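PDB 5HWK: glutathione-specific gamma-glutamylcyclotransferase from Saccharomyces cerevisiae S288c, which cleaves glutathione to 5-oxo-L-proline and the dipeptide Cys-Gly, acting on no other gamma-glutamyl peptide and so allowing the cell to use glutathione. Local coordinates for residues S6-L11 with Q105-Y110; L16-P21 with E201-Q206; G94-I99 with R154-S159. One frame throughout, in Å; residues are numbered along the deposited sequence. Where two conformers were deposited one is given.

Interaction 1: residues S6-L11 with Q105-Y110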
ATOM      1  N   SER A   6      22.106   8.335   1.516  1.00 56.45           N
ATOM      2  CA  SER A   6      22.127   9.325   2.592  1.00 56.89           C
ATOM      3  C   SER A   6      20.828   9.319   3.403  1.00 51.23           C
ATOM      4  O   SER A   6      20.782   8.815   4.532  1.00 51.64           O
ATOM      5  CB  SER A   6      22.374  10.723   2.025  1.00 60.68           C
ATOM      6  OG  SER A   6      23.067  11.531   2.962  1.00 62.81           O
ATOM      7  N   GLY A   7      19.780   9.910   2.836  1.00 43.28           N
ATOM      8  CA  GLY A   7      18.445   9.808   3.400  1.00 37.02           C
ATOM      9  C   GLY A   7      17.782   8.508   3.000  1.00 35.88           C
ATOM     10  O   GLY A   7      18.429   7.567   2.542  1.00 38.56           O
ATOM     11  N   ILE A   8      16.475   8.457   3.162  0.54 32.19           N
ATOM     12  CA  ILE A   8      15.773   7.256   2.762  0.54 33.81           C
ATOM     13  C   ILE A   8      14.505   7.645   2.036  0.54 30.04           C
ATOM     14  O   ILE A   8      13.910   8.706   2.266  0.54 31.63           O
ATOM     15  CB  ILE A   8      15.485   6.236   3.889  0.54 37.11           C
ATOM     16  CG1 ILE A   8      14.328   6.724   4.734  0.54 38.19           C
ATOM     17  CG2 ILE A   8      16.715   5.984   4.740  0.54 37.73           C
ATOM     18  CD1 ILE A   8      14.708   7.796   5.618  0.54 38.17           C
ATOM     19  N   TRP A   9      14.122   6.775   1.130  1.00 26.04           N
ATOM     20  CA  TRP A   9      12.853   6.866   0.436  1.00 24.00           C
ATOM     21  C   TRP A   9      11.925   5.883   1.112  1.00 23.00           C
ATOM     22  O   TRP A   9      12.305   4.752   1.356  1.00 26.35           O
ATOM     23  CB  TRP A   9      13.032   6.467  -1.025  1.00 26.41           C
ATOM     24  CG  TRP A   9      13.822   7.562  -1.777  1.00 26.84           C
ATOM     25  CD1 TRP A   9      15.181   7.616  -1.995  1.00 30.43           C
ATOM     26  CD2 TRP A   9      13.278   8.748  -2.391  1.00 27.66           C
ATOM     27  NE1 TRP A   9      15.485   8.743  -2.697  1.00 30.31           N
ATOM     28  CE2 TRP A   9      14.349   9.451  -2.969  1.00 29.68           C
ATOM     29  CE3 TRP A   9      11.987   9.265  -2.515  1.00 30.19           C
ATOM     30  CZ2 TRP A   9      14.169  10.646  -3.639  1.00 30.97           C
ATOM     31  CZ3 TRP A   9      11.810  10.442  -3.199  1.00 32.16           C
ATOM     32  CH2 TRP A   9      12.899  11.118  -3.760  1.00 32.66           C
ATOM     33  N   VAL A  10      10.731   6.358   1.439  1.00 23.33           N
ATOM     34  CA  VAL A  10       9.734   5.546   2.139  1.00 22.85           C
ATOM     35  C   VAL A  10       8.504   5.448   1.251  1.00 21.81           C
ATOM     36  O   VAL A  10       7.942   6.473   0.869  1.00 24.13           O
ATOM     37  CB  VAL A  10       9.355   6.207   3.476  1.00 25.95           C
ATOM     38  CG1 VAL A  10       8.232   5.404   4.200  1.00 28.76           C
ATOM     39  CG2 VAL A  10      10.558   6.349   4.368  1.00 27.96           C
ATOM     40  N   LEU A  11       8.030   4.221   0.997  1.00 22.93           N
ATOM     41  CA  LEU A  11       6.807   4.031   0.233  1.00 24.62           C
ATOM     42  C   LEU A  11       5.613   4.253   1.136  1.00 24.54           C
ATOM     43  O   LEU A  11       5.628   3.854   2.301  1.00 27.64           O
ATOM     44  CB  LEU A  11       6.719   2.580  -0.231  1.00 27.53           C
ATOM     45  CG  LEU A  11       7.678   2.088  -1.293  1.00 29.39           C
ATOM     46  CD1 LEU A  11       7.361   0.608  -1.601  1.00 31.26           C
ATOM     47  CD2 LEU A  11       7.523   2.973  -2.483  1.00 29.74           C
ATOM     48  N   GLN A 105      16.256   8.508  10.943  1.00 40.99           N
ATOM     49  CA  GLN A 105      16.057   7.521  11.988  1.00 42.76           C
ATOM     50  C   GLN A 105      14.640   7.533  12.529  1.00 41.72           C
ATOM     51  O   GLN A 105      14.245   6.579  13.198  1.00 44.20           O
ATOM     52  CB  GLN A 105      17.087   7.651  13.102  1.00 46.53           C
ATOM     53  CG  GLN A 105      16.894   8.804  14.021  1.00 47.63           C
ATOM     54  CD  GLN A 105      18.083   8.943  14.966  1.00 51.85           C
ATOM     55  OE1 GLN A 105      19.032   9.687  14.689  1.00 54.46           O
ATOM     56  NE2 GLN A 105      18.041   8.218  16.081  1.00 52.06           N
ATOM     57  N   GLU A 106      13.853   8.554  12.208  1.00 36.48           N
ATOM     58  CA  GLU A 106      12.465   8.585  12.654  1.00 34.78           C
ATOM     59  C   GLU A 106      11.594   7.574  11.917  1.00 32.12           C
ATOM     60  O   GLU A 106      10.471   7.294  12.361  1.00 31.58           O
ATOM     61  CB  GLU A 106      11.903   9.974  12.399  1.00 36.72           C
ATOM     62  CG  GLU A 106      12.452  11.002  13.352  1.00 40.74           C
ATOM     63  CD  GLU A 106      12.155  12.411  12.911  1.00 46.52           C
ATOM     64  OE1 GLU A 106      11.152  12.600  12.191  1.00 48.83           O
ATOM     65  OE2 GLU A 106      12.932  13.329  13.274  1.00 49.48           O
ATOM     66  N   VAL A 107      12.070   7.054  10.787  1.00 31.68           N
ATOM     67  CA  VAL A 107      11.282   6.119  10.004  1.00 30.90           C
ATOM     68  C   VAL A 107      10.885   4.915  10.851  1.00 31.46           C
ATOM     69  O   VAL A 107       9.762   4.391  10.741  1.00 29.30           O
ATOM     70  CB  VAL A 107      12.069   5.746   8.734  1.00 31.65           C
ATOM     71  CG1 VAL A 107      11.367   4.686   7.946  1.00 31.94           C
ATOM     72  CG2 VAL A 107      12.229   6.986   7.875  1.00 34.95           C
ATOM     73  N   ARG A 108      11.767   4.494  11.756  1.00 29.93           N
ATOM     74  CA  ARG A 108      11.504   3.332  12.585  1.00 31.60           C
ATOM     75  C   ARG A 108      10.391   3.577  13.587  1.00 31.82           C
ATOM     76  O   ARG A 108       9.969   2.620  14.248  1.00 34.32           O
ATOM     77  CB  ARG A 108      12.808   2.890  13.267  1.00 38.28           C
ATOM     78  CG  ARG A 108      13.534   1.829  12.466  1.00 45.16           C
ATOM     79  CD  ARG A 108      14.808   1.249  13.103  1.00 47.82           C
ATOM     80  NE  ARG A 108      15.225   0.052  12.382  1.00 51.75           N
ATOM     81  CZ  ARG A 108      15.802   0.073  11.185  1.00 54.84           C
ATOM     82  NH1 ARG A 108      16.030   1.235  10.587  1.00 57.66           N
ATOM     83  NH2 ARG A 108      16.153  -1.061  10.582  1.00 60.74           N
ATOM     84  N   GLU A 109       9.878   4.809  13.688  1.00 30.95           N
ATOM     85  CA  GLU A 109       8.809   5.129  14.626  1.00 31.75           C
ATOM     86  C   GLU A 109       7.542   5.644  13.949  1.00 28.47           C
ATOM     87  O   GLU A 109       6.611   6.058  14.649  1.00 30.86           O
ATOM     88  CB  GLU A 109       9.293   6.125  15.694  1.00 35.22           C
ATOM     89  CG  GLU A 109      10.450   5.600  16.545  1.00 39.22           C
ATOM     90  N   TYR A 110       7.449   5.591  12.611  1.00 25.36           N
ATOM     91  CA  TYR A 110       6.315   6.206  11.930  1.00 25.46           C
ATOM     92  C   TYR A 110       5.002   5.538  12.259  1.00 26.56           C
ATOM     93  O   TYR A 110       3.961   6.175  12.114  1.00 28.26           O
ATOM     94  CB  TYR A 110       6.486   6.111  10.414  1.00 26.08           C
ATOM     95  CG  TYR A 110       7.460   7.091   9.833  1.00 28.11           C
ATOM     96  CD1 TYR A 110       7.955   8.163  10.592  1.00 30.35           C
ATOM     97  CD2 TYR A 110       7.867   6.980   8.505  1.00 28.86           C
ATOM     98  CE1 TYR A 110       8.854   9.087  10.025  1.00 32.41           C
ATOM     99  CE2 TYR A 110       8.768   7.891   7.942  1.00 32.07           C
ATOM    100  CZ  TYR A 110       9.248   8.932   8.704  1.00 33.45           C
ATOM    101  OH  TYR A 110      10.132   9.808   8.137  1.00 38.28           O
TER
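Ile8 makes the first approach to 105-110: its CD1 and CG1 lie against CG2 of Val107. The torsion carries CG1 between the backbone N and the carbonyl carbon (chi1 77°), and from there CD1 comes within 3.4 Å of Val107 CG2. That is tighter than usual for two carbons, but Ile8 was deposited in two conformers, so the closeness is doubtful evidence of strain. Trp9 turns its indole the other way, toward the barrel interior. Val10 brings the chain back to 105-110. Its CG2 meets both branches of Val107, 3.9 Å from Val107 CG2 and 4.0 Å from Val107 CG1, the two side chains running past each other in opposite senses. The same methyl also sits at the rim of the Tyr110 ring, near its plane, with Val10 CG2 4.3 Å from Tyr110 CE2. That ring is folded back under its own segment, with Val107 CA 3.5 Å above the plane of the Tyr110 ring and over its centre. Val107 is thus the hub, its CA lying over the aromatic ring and its methyls turned to the strand, while its carbonyl accepts a hydrogen bond from Tyr161 OH. No hydrogen bond joins the two segments; the contact is purely apolar. Leu11 leaves this face for Thr158 and Val160, and it touches the bound benzoic acid. Strand 8-12 bonds through its backbone to Tyr97 and Ile99 on one flank and to Ser159 on the other, which closes the beta-barrel of the gamma-glutamylcyclotransferase fold, with 105-110 packed on its outside.

Interaction 2: residues L16-P21 with E201-Q206. With BEZ (benzoic acid), chain C.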
ATOM      1  N   LEU A  16      -0.034   6.610   5.101  1.00 20.42           N
ATOM      2  CA  LEU A  16       1.048   7.573   4.875  1.00 21.80           C
ATOM      3  C   LEU A  16       0.791   8.418   3.648  1.00 22.35           C
ATOM      4  O   LEU A  16       1.434   9.461   3.499  1.00 24.30           O
ATOM      5  CB  LEU A  16       2.398   6.856   4.704  1.00 23.07           C
ATOM      6  CG  LEU A  16       2.992   6.263   5.982  1.00 24.43           C
ATOM      7  CD1 LEU A  16       4.125   5.233   5.624  1.00 25.21           C
ATOM      8  CD2 LEU A  16       3.513   7.350   6.916  1.00 24.52           C
ATOM      9  N   ILE A  17      -0.106   7.997   2.741  1.00 22.61           N
ATOM     10  CA  ILE A  17      -0.411   8.822   1.574  1.00 24.94           C
ATOM     11  C   ILE A  17      -1.020  10.150   1.996  1.00 26.64           C
ATOM     12  O   ILE A  17      -0.636  11.220   1.516  1.00 28.05           O
ATOM     13  CB  ILE A  17      -1.352   8.080   0.608  1.00 24.80           C
ATOM     14  CG1 ILE A  17      -0.645   6.880   0.006  1.00 24.68           C
ATOM     15  CG2 ILE A  17      -1.759   9.034  -0.501  1.00 25.89           C
ATOM     16  CD1 ILE A  17      -1.564   5.995  -0.875  1.00 27.45           C
ATOM     17  N   TYR A  18      -2.009  10.104   2.878  1.00 26.35           N
ATOM     18  CA  TYR A  18      -2.747  11.309   3.222  1.00 27.32           C
ATOM     19  C   TYR A  18      -2.429  11.855   4.599  1.00 26.92           C
ATOM     20  O   TYR A  18      -2.866  12.980   4.911  1.00 31.63           O
ATOM     21  CB  TYR A  18      -4.250  11.098   3.090  1.00 28.34           C
ATOM     22  CG  TYR A  18      -4.751   9.928   3.897  1.00 26.65           C
ATOM     23  CD1 TYR A  18      -4.963  10.039   5.279  1.00 28.44           C
ATOM     24  CD2 TYR A  18      -4.977   8.711   3.294  1.00 26.27           C
ATOM     25  CE1 TYR A  18      -5.432   8.980   6.026  1.00 28.65           C
ATOM     26  CE2 TYR A  18      -5.463   7.640   4.046  1.00 26.45           C
ATOM     27  CZ  TYR A  18      -5.655   7.795   5.404  1.00 29.86           C
ATOM     28  OH  TYR A  18      -6.094   6.750   6.162  1.00 31.42           O
ATOM     29  N   LYS A  19      -1.700  11.102   5.431  1.00 25.36           N
ATOM     30  CA  LYS A  19      -1.203  11.585   6.717  1.00 25.67           C
ATOM     31  C   LYS A  19       0.303  11.354   6.624  1.00 24.42           C
ATOM     32  O   LYS A  19       0.818  10.323   7.096  1.00 25.46           O
ATOM     33  CB  LYS A  19      -1.840  10.809   7.869  1.00 28.08           C
ATOM     34  CG  LYS A  19      -1.429  11.275   9.246  1.00 36.06           C
ATOM     35  CD  LYS A  19      -2.381  10.744  10.299  1.00 43.43           C
ATOM     36  CE  LYS A  19      -1.681  10.441  11.605  1.00 48.59           C
ATOM     37  NZ  LYS A  19      -0.838   9.225  11.469  1.00 53.59           N
ATOM     38  N   PRO A  20       1.035  12.279   6.015  0.55 26.01           N
ATOM     39  CA  PRO A  20       2.430  12.010   5.643  0.55 25.07           C
ATOM     40  C   PRO A  20       3.333  11.933   6.854  0.55 27.38           C
ATOM     41  O   PRO A  20       2.974  12.386   7.954  0.55 31.45           O
ATOM     42  CB  PRO A  20       2.800  13.227   4.787  0.55 25.52           C
ATOM     43  CG  PRO A  20       1.887  14.312   5.290  0.55 26.69           C
ATOM     44  CD  PRO A  20       0.594  13.623   5.594  0.55 26.68           C
ATOM     45  N   PRO A  21       4.522  11.370   6.675  1.00 26.87           N
ATOM     46  CA  PRO A  21       5.549  11.474   7.713  1.00 30.25           C
ATOM     47  C   PRO A  21       6.070  12.906   7.826  1.00 30.41           C
ATOM     48  O   PRO A  21       5.953  13.728   6.906  1.00 30.76           O
ATOM     49  CB  PRO A  21       6.627  10.509   7.224  1.00 30.93           C
ATOM     50  CG  PRO A  21       6.470  10.496   5.740  1.00 29.55           C
ATOM     51  CD  PRO A  21       5.006  10.718   5.448  1.00 26.37           C
ATOM     52  N   GLU A 201      -9.338   6.223  -0.806  1.00 22.76           N
ATOM     53  CA  GLU A 201      -9.907   6.487  -2.119  1.00 26.72           C
ATOM     54  C   GLU A 201      -9.802   7.974  -2.488  1.00 26.69           C
ATOM     55  O   GLU A 201      -9.484   8.317  -3.632  1.00 31.10           O
ATOM     56  CB  GLU A 201     -11.365   5.990  -2.137  1.00 29.98           C
ATOM     57  N   GLN A 202     -10.099   8.871  -1.538  1.00 25.80           N
ATOM     58  CA  GLN A 202      -9.947  10.304  -1.782  1.00 25.54           C
ATOM     59  C   GLN A 202      -8.519  10.637  -2.179  1.00 24.35           C
ATOM     60  O   GLN A 202      -8.278  11.406  -3.128  1.00 26.98           O
ATOM     61  CB  GLN A 202     -10.322  11.105  -0.505  1.00 27.44           C
ATOM     62  CG  GLN A 202     -10.194  12.655  -0.622  1.00 30.50           C
ATOM     63  CD  GLN A 202     -10.432  13.367   0.698  1.00 34.49           C
ATOM     64  OE1 GLN A 202      -9.850  13.041   1.735  1.00 35.96           O
ATOM     65  NE2 GLN A 202     -11.347  14.323   0.676  1.00 36.90           N
ATOM     66  N   ALA A 203      -7.568  10.109  -1.429  1.00 24.02           N
ATOM     67  CA  ALA A 203      -6.170  10.441  -1.671  1.00 25.52           C
ATOM     68  C   ALA A 203      -5.728   9.950  -3.035  1.00 26.32           C
ATOM     69  O   ALA A 203      -5.029  10.689  -3.762  1.00 28.28           O
ATOM     70  CB  ALA A 203      -5.311   9.861  -0.568  1.00 27.23           C
ATOM     71  N   LEU A 204      -6.174   8.766  -3.446  1.00 25.02           N
ATOM     72  CA  LEU A 204      -5.829   8.298  -4.792  1.00 27.07           C
ATOM     73  C   LEU A 204      -6.494   9.145  -5.871  1.00 30.94           C
ATOM     74  O   LEU A 204      -5.908   9.371  -6.932  1.00 33.17           O
ATOM     75  CB  LEU A 204      -6.185   6.826  -4.958  1.00 28.55           C
ATOM     76  CG  LEU A 204      -5.466   5.920  -3.971  1.00 27.54           C
ATOM     77  CD1 LEU A 204      -6.005   4.535  -4.091  1.00 29.55           C
ATOM     78  CD2 LEU A 204      -3.942   5.949  -4.252  1.00 30.02           C
ATOM     79  N   ALA A 205      -7.691   9.653  -5.616  1.00 32.25           N
ATOM     80  CA  ALA A 205      -8.355  10.478  -6.616  1.00 35.37           C
ATOM     81  C   ALA A 205      -7.707  11.845  -6.744  1.00 35.84           C
ATOM     82  O   ALA A 205      -7.812  12.470  -7.798  1.00 37.43           O
ATOM     83  CB  ALA A 205      -9.822  10.635  -6.259  1.00 38.28           C
ATOM     84  N   GLN A 206      -7.041  12.322  -5.701  1.00 37.67           N
ATOM     85  CA  GLN A 206      -6.307  13.570  -5.780  1.00 40.78           C
ATOM     86  C   GLN A 206      -5.021  13.417  -6.563  1.00 42.22           C
ATOM     87  O   GLN A 206      -4.381  14.428  -6.859  1.00 44.18           O
ATOM     88  CB  GLN A 206      -5.896  14.010  -4.382  1.00 44.95           C
ATOM     89  CG  GLN A 206      -6.920  14.767  -3.635  1.00 49.70           C
ATOM     90  CD  GLN A 206      -6.849  14.419  -2.186  1.00 56.72           C
ATOM     91  OE1 GLN A 206      -6.109  15.022  -1.419  1.00 59.52           O
ATOM     92  NE2 GLN A 206      -7.605  13.424  -1.800  1.00 61.46           N
TER
HETATM   93  C   BEZ C 301       1.553   3.063   4.481  1.00 22.22           C
HETATM   94  O1  BEZ C 301       0.887   4.011   4.169  1.00 23.12           O
HETATM   95  O2  BEZ C 301       2.338   2.633   3.628  1.00 25.63           O
HETATM   96  C1  BEZ C 301       1.373   2.382   5.801  1.00 23.77           C
HETATM   97  C2  BEZ C 301       1.992   1.161   5.984  1.00 24.06           C
HETATM   98  C3  BEZ C 301       1.799   0.454   7.177  1.00 23.62           C
HETATM   99  C4  BEZ C 301       1.063   1.009   8.210  1.00 23.92           C
HETATM  100  C5  BEZ C 301       0.487   2.255   8.025  1.00 24.55           C
HETATM  101  C6  BEZ C 301       0.615   2.960   6.831  1.00 24.30           C
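One methyl group, Ala203 CB, serves two consecutive residues at once: it lies 3.6 Å from Ile17 CG2 and 4.0 Å from Tyr18 CB, and it also meets the Tyr18 ring at its edge, beside CD2. Ile17 presents CG2 because that branch stands opposite its backbone N, while its other arm reaches CD1 to within 4.1 Å of Leu204 CD2, the two side chains crossing at about a right angle. The short helix 15-18 thereby rests on the last turn or so of helix 193-205, where Leu200 also touches Ile17. Leu16 works on a different front. Its N-H donates to O1 of the benzoic acid (Leu16 N to BEZ O1 2.9 Å, 154° at the hydrogen), and its side chain lies along the carboxylate, with Leu16 CD1 3.6 Å from the carboxyl carbon C of BEZ. If an alanine here took away CG and both methyls, the carboxylate would probably keep its hydrogen bond from the backbone N-H but lose most of this apolar flank, opening a gap beside it. Tyr13 N and Gly14 N, in the loop that by similarity binds substrate, bond the ligand too, so backbone amides are likely to stabilise the negative charge.

Interaction 3: residues G94-I99 with R154-S159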
ATOM      1  N   GLY A  94       0.429   4.564  -5.198  1.00 27.37           N
ATOM      2  CA  GLY A  94       0.770   5.099  -3.890  1.00 26.76           C
ATOM      3  C   GLY A  94       1.663   6.325  -4.052  1.00 26.34           C
ATOM      4  O   GLY A  94       1.533   7.084  -5.014  1.00 27.73           O
ATOM      5  N   VAL A  95       2.546   6.551  -3.082  0.60 25.05           N
ATOM      6  CA  VAL A  95       3.515   7.638  -3.153  0.60 24.36           C
ATOM      7  C   VAL A  95       4.852   7.124  -2.647  0.60 24.01           C
ATOM      8  O   VAL A  95       4.965   6.048  -2.060  0.60 23.40           O
ATOM      9  CB  VAL A  95       3.108   8.893  -2.333  0.60 24.36           C
ATOM     10  CG1 VAL A  95       1.812   9.501  -2.838  0.60 25.64           C
ATOM     11  CG2 VAL A  95       3.046   8.588  -0.836  0.60 22.83           C
ATOM     12  N   VAL A  96       5.871   7.937  -2.858  1.00 24.90           N
ATOM     13  CA  VAL A  96       7.172   7.722  -2.249  1.00 24.89           C
ATOM     14  C   VAL A  96       7.669   9.053  -1.692  1.00 25.43           C
ATOM     15  O   VAL A  96       7.586  10.093  -2.363  1.00 26.97           O
ATOM     16  CB  VAL A  96       8.144   6.986  -3.185  1.00 28.23           C
ATOM     17  CG1 VAL A  96       8.596   7.865  -4.293  1.00 30.05           C
ATOM     18  CG2 VAL A  96       9.337   6.460  -2.387  1.00 29.32           C
ATOM     19  N   TYR A  97       8.117   9.027  -0.442  1.00 23.36           N
ATOM     20  CA  TYR A  97       8.608  10.204   0.263  1.00 22.77           C
ATOM     21  C   TYR A  97      10.103  10.100   0.399  1.00 23.92           C
ATOM     22  O   TYR A  97      10.641   9.015   0.573  1.00 25.48           O
ATOM     23  CB  TYR A  97       8.065  10.190   1.702  1.00 22.44           C
ATOM     24  CG  TYR A  97       6.591  10.463   1.787  1.00 21.65           C
ATOM     25  CD1 TYR A  97       6.120  11.767   1.667  1.00 24.03           C
ATOM     26  CD2 TYR A  97       5.648   9.437   1.965  1.00 22.80           C
ATOM     27  CE1 TYR A  97       4.794  12.051   1.730  1.00 23.67           C
ATOM     28  CE2 TYR A  97       4.283   9.719   2.029  1.00 24.03           C
ATOM     29  CZ  TYR A  97       3.882  11.032   1.927  1.00 22.57           C
ATOM     30  OH  TYR A  97       2.548  11.333   1.975  1.00 24.71           O
ATOM     31  N   TYR A  98      10.780  11.244   0.361  1.00 23.15           N
ATOM     32  CA  TYR A  98      12.187  11.267   0.743  1.00 23.35           C
ATOM     33  C   TYR A  98      12.326  11.929   2.098  1.00 24.93           C
ATOM     34  O   TYR A  98      11.793  13.028   2.329  1.00 25.57           O
ATOM     35  CB  TYR A  98      13.020  12.075  -0.248  1.00 23.91           C
ATOM     36  CG  TYR A  98      14.517  12.095   0.092  1.00 25.49           C
ATOM     37  CD1 TYR A  98      15.305  10.959  -0.070  1.00 27.66           C
ATOM     38  CD2 TYR A  98      15.112  13.226   0.646  1.00 25.83           C
ATOM     39  CE1 TYR A  98      16.649  10.962   0.235  1.00 29.84           C
ATOM     40  CE2 TYR A  98      16.476  13.251   0.925  1.00 27.73           C
ATOM     41  CZ  TYR A  98      17.219  12.120   0.717  1.00 28.69           C
ATOM     42  OH  TYR A  98      18.559  12.090   1.024  1.00 32.61           O
ATOM     43  N   ILE A  99      13.057  11.272   2.977  1.00 26.39           N
ATOM     44  CA  ILE A  99      13.343  11.744   4.327  1.00 27.73           C
ATOM     45  C   ILE A  99      14.834  12.042   4.391  1.00 29.54           C
ATOM     46  O   ILE A  99      15.644  11.129   4.222  1.00 30.80           O
ATOM     47  CB  ILE A  99      12.950  10.696   5.387  1.00 29.01           C
ATOM     48  CG1 ILE A  99      11.540  10.110   5.146  1.00 28.01           C
ATOM     49  CG2 ILE A  99      13.155  11.259   6.801  1.00 32.05           C
ATOM     50  CD1 ILE A  99      10.439  11.114   5.153  1.00 26.86           C
ATOM     51  N   ARG A 154      15.313   0.685 -14.135  1.00 48.75           N
ATOM     52  CA  ARG A 154      15.824   1.427 -12.997  1.00 44.30           C
ATOM     53  C   ARG A 154      14.929   1.200 -11.791  1.00 40.54           C
ATOM     54  O   ARG A 154      13.698   1.185 -11.899  1.00 42.67           O
ATOM     55  CB  ARG A 154      15.878   2.910 -13.338  1.00 45.86           C
ATOM     56  CG  ARG A 154      16.711   3.184 -14.578  1.00 49.65           C
ATOM     57  CD  ARG A 154      17.103   4.635 -14.665  1.00 53.07           C
ATOM     58  NE  ARG A 154      15.977   5.458 -15.076  1.00 57.59           N
ATOM     59  CZ  ARG A 154      15.957   6.786 -15.001  1.00 59.03           C
ATOM     60  NH1 ARG A 154      17.004   7.441 -14.515  1.00 58.84           N
ATOM     61  NH2 ARG A 154      14.883   7.456 -15.399  1.00 59.21           N
ATOM     62  N   VAL A 155      15.548   0.982 -10.636  1.00 36.91           N
ATOM     63  CA  VAL A 155      14.783   0.738  -9.416  1.00 33.53           C
ATOM     64  C   VAL A 155      15.313   1.648  -8.314  1.00 33.67           C
ATOM     65  O   VAL A 155      16.462   2.119  -8.361  1.00 34.36           O
ATOM     66  CB  VAL A 155      14.797  -0.736  -8.985  1.00 35.63           C
ATOM     67  CG1 VAL A 155      14.098  -1.593 -10.022  1.00 37.53           C
ATOM     68  CG2 VAL A 155      16.233  -1.199  -8.732  1.00 35.85           C
ATOM     69  N   LEU A 156      14.434   1.928  -7.341  1.00 32.23           N
ATOM     70  CA  LEU A 156      14.720   2.789  -6.198  1.00 30.67           C
ATOM     71  C   LEU A 156      14.774   1.918  -4.945  1.00 30.38           C
ATOM     72  O   LEU A 156      13.834   1.134  -4.700  1.00 30.28           O
ATOM     73  CB  LEU A 156      13.627   3.871  -6.075  1.00 30.50           C
ATOM     74  CG  LEU A 156      13.879   4.996  -5.082  1.00 30.89           C
ATOM     75  CD1 LEU A 156      15.096   5.843  -5.532  1.00 32.20           C
ATOM     76  CD2 LEU A 156      12.639   5.891  -4.921  1.00 31.05           C
ATOM     77  N   LEU A 157      15.831   2.061  -4.129  1.00 30.87           N
ATOM     78  CA  LEU A 157      15.883   1.440  -2.799  1.00 30.52           C
ATOM     79  C   LEU A 157      14.953   2.213  -1.848  1.00 29.02           C
ATOM     80  O   LEU A 157      15.108   3.432  -1.665  1.00 29.30           O
ATOM     81  CB  LEU A 157      17.311   1.375  -2.249  1.00 33.05           C
ATOM     82  CG  LEU A 157      17.414   0.848  -0.813  1.00 34.93           C
ATOM     83  CD1 LEU A 157      16.937  -0.609  -0.717  1.00 33.93           C
ATOM     84  CD2 LEU A 157      18.816   0.986  -0.238  1.00 38.91           C
ATOM     85  N   THR A 158      13.967   1.509  -1.275  1.00 26.76           N
ATOM     86  CA  THR A 158      12.933   2.139  -0.453  1.00 28.09           C
ATOM     87  C   THR A 158      12.683   1.318   0.801  1.00 27.73           C
ATOM     88  O   THR A 158      12.892   0.111   0.831  1.00 32.59           O
ATOM     89  CB  THR A 158      11.579   2.259  -1.200  1.00 30.95           C
ATOM     90  OG1 THR A 158      11.019   0.952  -1.440  1.00 33.49           O
ATOM     91  CG2 THR A 158      11.698   2.987  -2.497  1.00 30.94           C
ATOM     92  N   SER A 159      12.206   1.991   1.836  1.00 25.09           N
ATOM     93  CA  SER A 159      11.692   1.345   3.029  0.81 23.24           C
ATOM     94  C   SER A 159      10.179   1.333   2.958  1.00 22.33           C
ATOM     95  O   SER A 159       9.574   2.235   2.390  1.00 24.44           O
ATOM     96  CB  SER A 159      12.128   2.112   4.281  0.81 25.74           C
ATOM     97  OG  SER A 159      13.536   1.968   4.470  0.81 28.94           O
TER
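Val96 faces Leu156 and Thr158; the two strands share no hydrogen bond and meet only through side chains, and at the nearest point the CA atoms of Val96 and Thr158 are 8.2 Å apart. One methyl does all the touching: Val96 CG2 stands 4.2 Å from Leu156 CD2 and equally 4.2 Å from Thr158 CG2. With its CG1 between the backbone N and the carbonyl carbon (chi1 72°), Val96 sends CG2 out opposite the N, on the side of the other strand. Thr158 is turned to suit. Its OG1 is hydrogen-bonded to Val124 O in the neighbouring strand, which satisfies the buried hydroxyl and probably fixes the rotation that points CG2 inward. Leu156 CD2 in turn lies 3.9 Å from Thr158 CG2 on its own strand, so the methyls of all three residues gather in one cluster. These are residues on the inner wall of a closed beta-barrel, where strands 91-99 and 154-163 see each other through the interior while strand 8-12 links them along the wall; Trp9 and Leu11 from that strand and Leu128 from strand 119-129 fill in around the cluster. Even here the fit is moderate, since only 79 Å² is buried between the segments. Tyr98 lies on the same face as Val96 but farther along the strand, where it is partly exposed and its ring meets that of Trp9 with the planes at about 50°. The residues in between, such as Tyr97, turn outward. On the solvent side the packing thins: Leu157, outward and partly exposed, rests on Arg147, and exposed Arg154 lies against His148 and makes only a long, weak ion pair with Glu143.

In the fold
Interactions 1 and 3 use opposite faces of the same barrel wall: 6-11 and 94-99 are paired neighbours, with Ile8 O 2.8 Å from Ile99 N, yet interaction 3 looks into the barrel and interaction 1 covers its outside. Both are buried and apolar. Interaction 2 is only partly buried; there a short helix, reached directly after strand 8-12, packs on helix 193-205 and also offers the ligand a backbone N-H and a leucine side chain. It is tied to the other two by Tyr97, whose OH lies 2.7 Å from Leu16 O, and by Pro21, whose CB is 3.4 Å from Tyr110 CZ. Along the chain, interaction 3 is nested within the loop that interaction 2 closes.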